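Local structure of Lon211 (Mycobacterium tuberculosis, 6VBK) at residues Q163-D167 and P168-A172; A148-K152 and R153-Q157; V193-V196 and E197-L201. The protein is the N-terminal domain of an ATP-dependent Lon protease, a family domain thought to recognise and bind protein substrates for degradation. All coordinates share one frame; numbering follows the deposited sequence.

Contact 1: Q163-D167 and P168-A172; sequences QQIDD and PSTLA
Pro168 opens the helix against the carbonyl of Asp166. Its CD sits 3.3 Å from Asp166 O, a van der Waals touch. The proline also packs on Gln136 of helix 133-153 and on Val195 and Leu199 of helix 195-207. Ser169 comes next. Its CB lies 3.3 Å from Asp167 OD2. Its backbone N donates to a water at 3.1 Å, and that water in turn donates to Asp167 OD1. The hydroxyl of Ser169 is engaged elsewhere, by Arg198 of helix 195-207. Thr170 makes the main polar grip. Its backbone N donates to Asp167 OD2 at 3.0 Å, with an N-H...O angle of 150°. The donor stands above the carboxylate plane, 36° out of it. Asp167 is therefore the N-cap of helix 168-173. Its CG lies opposite the backbone N (chi1 -175°), which turns the carboxylate back over the first turn. The two carboxylate oxygens divide the work: OD2 meets Thr170 and OD1 meets the water. The negative charge at the start of the helix would be expected to suit the helix dipole. Thr170 OG1 also lies 3.0 Å from Asp167 OD2. Leu171 N then donates to Asp167 O at 3.1 Å, a main-chain bond of the first turn. On the apolar side, Ile165 CG2 reaches 3.7 Å from Leu171 N and 4.0 Å from Leu171 CB. Ile165, in the loop after helix 156-162, thus lays this methyl against the first turn. The Leu171 side chain packs on Tyr142 and Lys143 of helix 133-153, and the Lys143 amine donates to Ile165 O, tying the loop to that helix.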
ATOM      1  N   GLN B 163      29.137  20.472  -4.712  1.00 45.46           N
ATOM      2  CA  GLN B 163      29.984  19.605  -5.524  1.00 44.49           C
ATOM      3  C   GLN B 163      30.530  18.411  -4.749  1.00 43.76           C
ATOM      4  O   GLN B 163      31.283  17.616  -5.321  1.00 56.23           O
ATOM      5  CB  GLN B 163      31.132  20.409  -6.141  1.00 61.26           C
ATOM      6  CG  GLN B 163      32.079  21.049  -5.150  1.00 75.35           C
ATOM      7  CD  GLN B 163      32.968  22.093  -5.801  1.00 76.39           C
ATOM      8  OE1 GLN B 163      32.670  22.584  -6.891  1.00 75.46           O
ATOM      9  NE2 GLN B 163      34.066  22.435  -5.138  1.00 76.70           N
ATOM     10  N   GLN B 164      30.165  18.259  -3.476  1.00 53.50           N
ATOM     11  CA  GLN B 164      30.489  17.069  -2.702  1.00 60.34           C
ATOM     12  C   GLN B 164      29.293  16.144  -2.520  1.00 64.69           C
ATOM     13  O   GLN B 164      29.436  15.080  -1.911  1.00 70.83           O
ATOM     14  CB  GLN B 164      31.049  17.461  -1.330  1.00 56.72           C
ATOM     15  CG  GLN B 164      32.393  18.164  -1.386  1.00 59.40           C
ATOM     16  CD  GLN B 164      33.474  17.302  -2.007  1.00 62.78           C
ATOM     17  OE1 GLN B 164      33.565  16.105  -1.730  1.00 67.29           O
ATOM     18  NE2 GLN B 164      34.295  17.904  -2.859  1.00 56.95           N
ATOM     19  N   ILE B 165      28.124  16.521  -3.033  1.00 46.64           N
ATOM     20  CA  ILE B 165      26.911  15.722  -2.871  1.00 48.24           C
ATOM     21  C   ILE B 165      27.043  14.471  -3.735  1.00 58.96           C
ATOM     22  O   ILE B 165      27.054  14.552  -4.966  1.00 63.61           O
ATOM     23  CB  ILE B 165      25.658  16.527  -3.236  1.00 52.23           C
ATOM     24  CG1 ILE B 165      25.492  17.712  -2.281  1.00 51.43           C
ATOM     25  CG2 ILE B 165      24.423  15.637  -3.207  1.00 47.82           C
ATOM     26  CD1 ILE B 165      24.294  18.587  -2.587  1.00 46.18           C
ATOM     27  N   ASP B 166      27.141  13.308  -3.090  1.00 62.59           N
ATOM     28  CA  ASP B 166      27.391  12.068  -3.817  1.00 86.44           C
ATOM     29  C   ASP B 166      26.128  11.535  -4.483  1.00 85.20           C
ATOM     30  O   ASP B 166      26.191  10.986  -5.588  1.00 87.47           O
ATOM     31  CB  ASP B 166      27.973  11.020  -2.869  1.00 99.58           C
ATOM     32  CG  ASP B 166      29.207  11.513  -2.140  1.00108.73           C
ATOM     33  OD1 ASP B 166      30.257  11.693  -2.792  1.00112.10           O
ATOM     34  OD2 ASP B 166      29.120  11.739  -0.914  1.00112.79           O
ATOM     35  N   ASP B 167      24.983  11.688  -3.829  1.00 72.01           N
ATOM     36  CA  ASP B 167      23.739  11.123  -4.336  1.00 68.70           C
ATOM     37  C   ASP B 167      23.163  12.009  -5.433  1.00 58.47           C
ATOM     38  O   ASP B 167      22.862  13.181  -5.174  1.00 65.35           O
ATOM     39  CB  ASP B 167      22.730  10.963  -3.208  1.00 64.93           C
ATOM     40  CG  ASP B 167      21.467  10.267  -3.656  1.00 68.46           C
ATOM     41  OD1 ASP B 167      21.562   9.109  -4.112  1.00 83.07           O
ATOM     42  OD2 ASP B 167      20.381  10.875  -3.552  1.00 61.74           O
ATOM     43  N   PRO B 168      22.994  11.502  -6.656  1.00 64.55           N
ATOM     44  CA  PRO B 168      22.445  12.345  -7.731  1.00 69.22           C
ATOM     45  C   PRO B 168      21.025  12.816  -7.473  1.00 72.08           C
ATOM     46  O   PRO B 168      20.642  13.889  -7.956  1.00 62.70           O
ATOM     47  CB  PRO B 168      22.518  11.429  -8.961  1.00 91.27           C
ATOM     48  CG  PRO B 168      23.552  10.405  -8.619  1.00 81.56           C
ATOM     49  CD  PRO B 168      23.415  10.180  -7.148  1.00 74.46           C
ATOM     50  N   SER B 169      20.227  12.046  -6.729  1.00 55.45           N
ATOM     51  CA  SER B 169      18.860  12.466  -6.440  1.00 65.27           C
ATOM     52  C   SER B 169      18.847  13.681  -5.520  1.00 61.12           C
ATOM     53  O   SER B 169      18.111  14.646  -5.759  1.00 61.79           O
ATOM     54  CB  SER B 169      18.073  11.309  -5.825  1.00 67.76           C
ATOM     55  OG  SER B 169      16.720  11.669  -5.606  1.00 62.87           O
ATOM     56  N   THR B 170      19.661  13.651  -4.462  1.00 58.70           N
ATOM     57  CA  THR B 170      19.758  14.800  -3.567  1.00 49.80           C
ATOM     58  C   THR B 170      20.314  16.017  -4.295  1.00 54.20           C
ATOM     59  O   THR B 170      19.882  17.150  -4.051  1.00 50.41           O
ATOM     60  CB  THR B 170      20.632  14.450  -2.362  1.00 55.25           C
ATOM     61  OG1 THR B 170      20.127  13.265  -1.733  1.00 57.22           O
ATOM     62  CG2 THR B 170      20.637  15.592  -1.354  1.00 67.50           C
ATOM     63  N   LEU B 171      21.273  15.798  -5.198  1.00 53.15           N
ATOM     64  CA  LEU B 171      21.837  16.899  -5.973  1.00 54.24           C
ATOM     65  C   LEU B 171      20.781  17.558  -6.850  1.00 59.09           C
ATOM     66  O   LEU B 171      20.727  18.790  -6.951  1.00 54.47           O
ATOM     67  CB  LEU B 171      22.999  16.393  -6.827  1.00 49.75           C
ATOM     68  CG  LEU B 171      23.579  17.365  -7.855  1.00 54.63           C
ATOM     69  CD1 LEU B 171      24.235  18.555  -7.169  1.00 52.68           C
ATOM     70  CD2 LEU B 171      24.566  16.650  -8.768  1.00 54.46           C
ATOM     71  N   ALA B 172      19.935  16.756  -7.499  1.00 55.76           N
ATOM     72  CA  ALA B 172      18.904  17.323  -8.361  1.00 66.66           C
ATOM     73  C   ALA B 172      17.845  18.055  -7.546  1.00 64.71           C
ATOM     74  O   ALA B 172      17.390  19.135  -7.938  1.00 71.35           O
ATOM     75  CB  ALA B 172      18.268  16.225  -9.213  1.00 59.24           C
TER
HETATM   76  O   HOH W   1      20.479   8.943  -6.324  1.00 82.36           O

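Contact 2: A148-K152 and R153-Q157; sequences AILQK and RGAWQ
Leu150 and Ala155 meet on the tightly packed side of this turn. Leu150 CD2 lies 3.9 Å from Ala155 CB. Leu150 is buried and also packs on Val158, Val159 and Val162 of helix 156-162. Main-chain bonds hold the turn beside it. Arg153 N donates to Ile149 O at 2.9 Å. Ala155 N then reaches back to Leu150 O at 3.0 Å. Gly154 N makes a weak bond to Gln151 O at 3.1 Å. Together the last two bonds form a Schellman motif, which ends helix 133-153. Gly154 is its C-prime residue, with a positive phi of 79°. At these backbone angles a CB would jam against the carbonyl O of Arg153. Ala155 is the centre of an inverse gamma turn and the N-cap of helix 156-162, so one helix passes into the next with almost no loop. Arg153 is exposed and runs alongside Leu150, at the edge of the packed side. Its NH1 comes 4.0 Å from Leu150 CD2. Ala155 CB sits over one face of the guanidinium, 3.6 Å above the plane and offset toward the rim. The Gln151-Trp156 pair makes the solvent side; Trp156 is exposed and Gln151 partly so. The two side chains cross at about a right angle. Gln151 CG touches the benzene end of the indole, 3.5 Å from Trp156 CZ3, and Gln151 CA lies over one ring face. The amide plane is 22° from the ring plane. Gln151 CG stands opposite its carbonyl carbon (chi1 -67°), and the chain runs on extended past the ring.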
ATOM      1  N   ALA B 148      29.144  26.980 -11.757  1.00 58.38           N
ATOM      2  CA  ALA B 148      29.382  28.247 -12.442  1.00 70.81           C
ATOM      3  C   ALA B 148      28.387  29.310 -11.996  1.00 70.74           C
ATOM      4  O   ALA B 148      28.756  30.475 -11.806  1.00 69.38           O
ATOM      5  CB  ALA B 148      29.313  28.044 -13.956  1.00 67.04           C
ATOM      6  N   ILE B 149      27.121  28.925 -11.816  1.00 60.61           N
ATOM      7  CA  ILE B 149      26.113  29.875 -11.351  1.00 69.63           C
ATOM      8  C   ILE B 149      26.395  30.297  -9.914  1.00 57.90           C
ATOM      9  O   ILE B 149      26.322  31.485  -9.578  1.00 67.99           O
ATOM     10  CB  ILE B 149      24.703  29.271 -11.498  1.00 81.96           C
ATOM     11  CG1 ILE B 149      24.355  29.072 -12.975  1.00 95.81           C
ATOM     12  CG2 ILE B 149      23.666  30.156 -10.823  1.00 79.63           C
ATOM     13  CD1 ILE B 149      22.952  28.550 -13.209  1.00 94.21           C
ATOM     14  N   LEU B 150      26.725  29.338  -9.045  1.00 55.10           N
ATOM     15  CA  LEU B 150      26.985  29.671  -7.647  1.00 56.07           C
ATOM     16  C   LEU B 150      28.237  30.529  -7.502  1.00 63.67           C
ATOM     17  O   LEU B 150      28.244  31.501  -6.738  1.00 63.58           O
ATOM     18  CB  LEU B 150      27.112  28.397  -6.813  1.00 48.00           C
ATOM     19  CG  LEU B 150      25.814  27.645  -6.524  1.00 54.49           C
ATOM     20  CD1 LEU B 150      26.115  26.303  -5.879  1.00 50.69           C
ATOM     21  CD2 LEU B 150      24.902  28.478  -5.634  1.00 54.79           C
ATOM     22  N   GLN B 151      29.306  30.182  -8.222  1.00 49.42           N
ATOM     23  CA  GLN B 151      30.525  30.982  -8.160  1.00 53.37           C
ATOM     24  C   GLN B 151      30.295  32.376  -8.731  1.00 64.50           C
ATOM     25  O   GLN B 151      30.855  33.358  -8.230  1.00 72.52           O
ATOM     26  CB  GLN B 151      31.657  30.271  -8.900  1.00 54.03           C
ATOM     27  CG  GLN B 151      32.115  28.987  -8.225  1.00 52.03           C
ATOM     28  CD  GLN B 151      33.139  28.231  -9.045  1.00 61.19           C
ATOM     29  OE1 GLN B 151      33.523  28.661 -10.132  1.00 67.89           O
ATOM     30  NE2 GLN B 151      33.588  27.094  -8.526  1.00 64.34           N
ATOM     31  N   LYS B 152      29.473  32.481  -9.779  1.00 64.16           N
ATOM     32  CA  LYS B 152      29.085  33.794 -10.278  1.00 75.53           C
ATOM     33  C   LYS B 152      28.299  34.563  -9.223  1.00 65.43           C
ATOM     34  O   LYS B 152      28.447  35.783  -9.091  1.00 68.90           O
ATOM     35  CB  LYS B 152      28.266  33.649 -11.562  1.00 73.62           C
ATOM     36  CG  LYS B 152      27.858  34.973 -12.182  1.00 86.01           C
ATOM     37  CD  LYS B 152      29.081  35.819 -12.478  1.00 99.78           C
ATOM     38  CE  LYS B 152      28.734  37.293 -12.548  1.00101.89           C
ATOM     39  NZ  LYS B 152      29.956  38.127 -12.719  1.00100.43           N
ATOM     40  N   ARG B 153      27.466  33.860  -8.456  1.00 51.90           N
ATOM     41  CA  ARG B 153      26.706  34.467  -7.372  1.00 73.69           C
ATOM     42  C   ARG B 153      27.559  34.746  -6.140  1.00 74.47           C
ATOM     43  O   ARG B 153      27.125  35.498  -5.262  1.00 64.41           O
ATOM     44  CB  ARG B 153      25.530  33.558  -7.001  1.00 68.09           C
ATOM     45  CG  ARG B 153      24.426  34.222  -6.196  1.00 82.71           C
ATOM     46  CD  ARG B 153      23.383  33.198  -5.778  1.00 87.65           C
ATOM     47  NE  ARG B 153      23.387  32.967  -4.337  1.00 84.38           N
ATOM     48  CZ  ARG B 153      22.775  31.951  -3.739  1.00 97.00           C
ATOM     49  NH1 ARG B 153      22.110  31.056  -4.458  1.00 97.27           N
ATOM     50  NH2 ARG B 153      22.831  31.824  -2.420  1.00101.55           N
ATOM     51  N   GLY B 154      28.756  34.170  -6.056  1.00 63.94           N
ATOM     52  CA  GLY B 154      29.591  34.353  -4.887  1.00 50.23           C
ATOM     53  C   GLY B 154      29.209  33.500  -3.702  1.00 48.77           C
ATOM     54  O   GLY B 154      29.624  33.795  -2.578  1.00 56.24           O
ATOM     55  N   ALA B 155      28.422  32.444  -3.922  1.00 51.68           N
ATOM     56  CA  ALA B 155      27.972  31.559  -2.848  1.00 55.42           C
ATOM     57  C   ALA B 155      28.989  30.433  -2.692  1.00 58.86           C
ATOM     58  O   ALA B 155      28.792  29.298  -3.130  1.00 52.77           O
ATOM     59  CB  ALA B 155      26.576  31.026  -3.145  1.00 53.38           C
ATOM     60  N   TRP B 156      30.101  30.762  -2.032  1.00 55.25           N
ATOM     61  CA  TRP B 156      31.212  29.822  -1.927  1.00 44.18           C
ATOM     62  C   TRP B 156      30.975  28.759  -0.863  1.00 46.72           C
ATOM     63  O   TRP B 156      31.408  27.613  -1.036  1.00 48.32           O
ATOM     64  CB  TRP B 156      32.507  30.581  -1.650  1.00 41.59           C
ATOM     65  CG  TRP B 156      32.862  31.488  -2.778  1.00 48.56           C
ATOM     66  CD1 TRP B 156      32.648  32.832  -2.850  1.00 44.15           C
ATOM     67  CD2 TRP B 156      33.461  31.108  -4.019  1.00 43.97           C
ATOM     68  NE1 TRP B 156      33.093  33.317  -4.055  1.00 50.49           N
ATOM     69  CE2 TRP B 156      33.596  32.278  -4.792  1.00 45.98           C
ATOM     70  CE3 TRP B 156      33.907  29.893  -4.549  1.00 58.82           C
ATOM     71  CZ2 TRP B 156      34.158  32.269  -6.065  1.00 57.97           C
ATOM     72  CZ3 TRP B 156      34.464  29.887  -5.813  1.00 45.96           C
ATOM     73  CH2 TRP B 156      34.584  31.066  -6.557  1.00 56.09           C
ATOM     74  N   GLN B 157      30.304  29.111   0.235  1.00 51.00           N
ATOM     75  CA  GLN B 157      29.918  28.102   1.214  1.00 52.74           C
ATOM     76  C   GLN B 157      28.994  27.063   0.589  1.00 49.09           C
ATOM     77  O   GLN B 157      29.086  25.870   0.900  1.00 46.22           O
ATOM     78  CB  GLN B 157      29.242  28.768   2.414  1.00 48.12           C
ATOM     79  CG  GLN B 157      28.515  27.808   3.347  1.00 52.83           C
ATOM     80  CD  GLN B 157      29.456  26.990   4.208  1.00 58.38           C
ATOM     81  OE1 GLN B 157      29.734  27.347   5.353  1.00 48.55           O
ATOM     82  NE2 GLN B 157      29.950  25.882   3.663  1.00 51.85           N
TER

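Contact 3: V193-V196 and E197-L201; sequences VDVV and ERLEL
Arg198 folds back from the first turn of its helix toward Val193 and Asp194. Its CB lies 3.9 Å from Val195 O. The next atom, CG, comes closer to the main chain, 3.5 Å from Asp194 O. The chain then bends at chi3 (-50°), which brings the guanidinium back beside the residues before the helix. Val195 CA lies over one face of that group, offset toward the rim. CZ comes near Val193 O, and NH1 reaches 2.9 Å from this same oxygen, which sits at the guanidinium edge, near its plane. NH1 also donates to Thr192 O, NH2 bonds to Ser169, and NE has a long, weak ion pair with Asp173. The arginine thus ties the start of helix 195-207 to its neighbours. Asp194 is the N-cap of this helix. Its OD2 accepts from Glu197 N at 3.0 Å, on the anti side of the carboxylate and 31° out of its plane. The Glu197 side chain crosses Asp194 at about a right angle, with OE1 3.1 Å from Asp194 CB. The two carboxylates come close, Asp194 OD2 to Glu197 OE1 4.0 Å. The Glu197 N bond and the helix end would probably offset the repulsion at Asp194. Leu199 N donates to Val195 O at 3.1 Å, and Glu200 N donates to Val196 O. The Val195 and Leu199 side chains run side by side near Pro168, CG2 to CD1 4.0 Å. Val196 and Glu200 point the same way toward helix 133-153, where Glu200 OE2 makes a salt bridge with Arg134.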
ATOM      1  N   VAL B 193       9.980  10.898 -10.634  1.00 91.48           N
ATOM      2  CA  VAL B 193      10.666  10.033  -9.627  1.00 93.49           C
ATOM      3  C   VAL B 193      12.046   9.584 -10.127  1.00100.23           C
ATOM      4  O   VAL B 193      12.996   9.634  -9.328  1.00 85.96           O
ATOM      5  CB  VAL B 193       9.784   8.834  -9.225  1.00 91.98           C
ATOM      6  CG1 VAL B 193       8.612   9.268  -8.361  1.00 96.94           C
ATOM      7  CG2 VAL B 193       9.290   8.049 -10.429  1.00103.19           C
ATOM      8  N   ASP B 194      12.160   9.199 -11.404  1.00 93.96           N
ATOM      9  CA  ASP B 194      13.451   8.702 -11.955  1.00 94.17           C
ATOM     10  C   ASP B 194      14.518   9.791 -11.821  1.00 94.17           C
ATOM     11  O   ASP B 194      14.265  10.918 -12.277  1.00 89.44           O
ATOM     12  CB  ASP B 194      13.312   8.236 -13.405  1.00102.98           C
ATOM     13  CG  ASP B 194      14.593   7.630 -13.951  1.00100.53           C
ATOM     14  OD1 ASP B 194      14.998   6.565 -13.449  1.00101.05           O
ATOM     15  OD2 ASP B 194      15.185   8.237 -14.857  1.00109.13           O
ATOM     16  N   VAL B 195      15.676   9.446 -11.251  1.00 99.25           N
ATOM     17  CA  VAL B 195      16.735  10.433 -11.071  1.00 78.35           C
ATOM     18  C   VAL B 195      17.385  10.794 -12.402  1.00 78.76           C
ATOM     19  O   VAL B 195      17.830  11.933 -12.593  1.00 80.16           O
ATOM     20  CB  VAL B 195      17.769   9.919 -10.047  1.00 76.24           C
ATOM     21  CG1 VAL B 195      18.416   8.628 -10.530  1.00 88.12           C
ATOM     22  CG2 VAL B 195      18.824  10.982  -9.766  1.00 78.37           C
ATOM     23  N   VAL B 196      17.443   9.849 -13.345  1.00 92.45           N
ATOM     24  CA  VAL B 196      18.036  10.139 -14.649  1.00 98.98           C
ATOM     25  C   VAL B 196      17.237  11.217 -15.369  1.00 92.98           C
ATOM     26  O   VAL B 196      17.806  12.138 -15.967  1.00 88.16           O
ATOM     27  CB  VAL B 196      18.145   8.851 -15.488  1.00106.21           C
ATOM     28  CG1 VAL B 196      18.217   9.180 -16.972  1.00 95.66           C
ATOM     29  CG2 VAL B 196      19.365   8.049 -15.065  1.00100.97           C
ATOM     30  N   GLU B 197      15.906  11.131 -15.306  1.00101.78           N
ATOM     31  CA  GLU B 197      15.067  12.129 -15.960  1.00102.08           C
ATOM     32  C   GLU B 197      15.237  13.506 -15.329  1.00 91.41           C
ATOM     33  O   GLU B 197      15.347  14.510 -16.041  1.00 93.56           O
ATOM     34  CB  GLU B 197      13.602  11.700 -15.907  1.00103.63           C
ATOM     35  CG  GLU B 197      13.252  10.503 -16.771  1.00113.72           C
ATOM     36  CD  GLU B 197      11.801  10.092 -16.618  1.00113.28           C
ATOM     37  OE1 GLU B 197      11.452   9.510 -15.569  1.00123.95           O
ATOM     38  OE2 GLU B 197      11.003  10.364 -17.540  1.00108.74           O
ATOM     39  N   ARG B 198      15.261  13.575 -13.995  1.00 83.67           N
ATOM     40  CA  ARG B 198      15.349  14.867 -13.320  1.00 80.19           C
ATOM     41  C   ARG B 198      16.655  15.579 -13.652  1.00 81.52           C
ATOM     42  O   ARG B 198      16.654  16.759 -14.024  1.00 75.54           O
ATOM     43  CB  ARG B 198      15.214  14.686 -11.809  1.00 74.03           C
ATOM     44  CG  ARG B 198      13.837  14.252 -11.353  1.00 87.17           C
ATOM     45  CD  ARG B 198      13.571  14.735  -9.940  1.00 71.87           C
ATOM     46  NE  ARG B 198      14.664  14.414  -9.031  1.00 89.87           N
ATOM     47  CZ  ARG B 198      14.783  13.258  -8.388  1.00 80.82           C
ATOM     48  NH1 ARG B 198      13.873  12.308  -8.555  1.00 71.23           N
ATOM     49  NH2 ARG B 198      15.810  13.052  -7.577  1.00 74.42           N
ATOM     50  N   LEU B 199      17.783  14.881 -13.505  1.00 83.71           N
ATOM     51  CA  LEU B 199      19.070  15.468 -13.868  1.00 77.28           C
ATOM     52  C   LEU B 199      19.068  15.910 -15.325  1.00 91.37           C
ATOM     53  O   LEU B 199      19.456  17.037 -15.646  1.00 87.33           O
ATOM     54  CB  LEU B 199      20.196  14.468 -13.603  1.00 71.94           C
ATOM     55  CG  LEU B 199      20.558  14.232 -12.135  1.00 71.90           C
ATOM     56  CD1 LEU B 199      21.422  12.992 -11.990  1.00 97.16           C
ATOM     57  CD2 LEU B 199      21.271  15.449 -11.567  1.00 75.24           C
ATOM     58  N   GLU B 200      18.602  15.035 -16.217  1.00124.23           N
ATOM     59  CA  GLU B 200      18.457  15.382 -17.624  1.00127.56           C
ATOM     60  C   GLU B 200      17.467  16.524 -17.835  1.00107.69           C
ATOM     61  O   GLU B 200      17.576  17.249 -18.830  1.00109.80           O
ATOM     62  CB  GLU B 200      18.053  14.126 -18.400  1.00145.50           C
ATOM     63  CG  GLU B 200      19.081  13.017 -18.487  1.00159.29           C
ATOM     64  CD  GLU B 200      18.542  11.799 -19.216  1.00180.32           C
ATOM     65  OE1 GLU B 200      17.323  11.757 -19.476  1.00186.13           O
ATOM     66  OE2 GLU B 200      19.325  10.875 -19.514  1.00189.60           O
ATOM     67  N   LEU B 201      16.526  16.719 -16.908  1.00 92.14           N
ATOM     68  CA  LEU B 201      15.637  17.876 -16.973  1.00 90.39           C
ATOM     69  C   LEU B 201      16.332  19.142 -16.484  1.00 81.93           C
ATOM     70  O   LEU B 201      16.298  20.177 -17.158  1.00 87.16           O
ATOM     71  CB  LEU B 201      14.372  17.622 -16.151  1.00 86.05           C
ATOM     72  CG  LEU B 201      13.246  16.818 -16.799  1.00 99.93           C
ATOM     73  CD1 LEU B 201      12.240  16.362 -15.753  1.00 99.04           C
ATOM     74  CD2 LEU B 201      12.559  17.640 -17.877  1.00104.83           C
TER

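How the contacts relate
Contacts 1 and 3 are partly buried helix starts, while contact 2 is a surface turn farther from the centre of the chain. Both starts are capped by an aspartate side chain. Contact 2 ends one helix with main-chain bonds and a glycine, and begins the next. Contacts 1 and 3 touch, with centres about 12 Å apart. Pro168 CB packs on Leu199 CD1 at 3.6 Å, and Ser169 OG and Arg198 NH2, 2.6 Å apart, form a probable hydrogen bond. Contact 2 touches neither; its nearest atoms are about 5 Å from contact 1 and about 11 Å from contact 3. Helix 133-153 is common to all three: contact 2 holds its end, and the others pack along it.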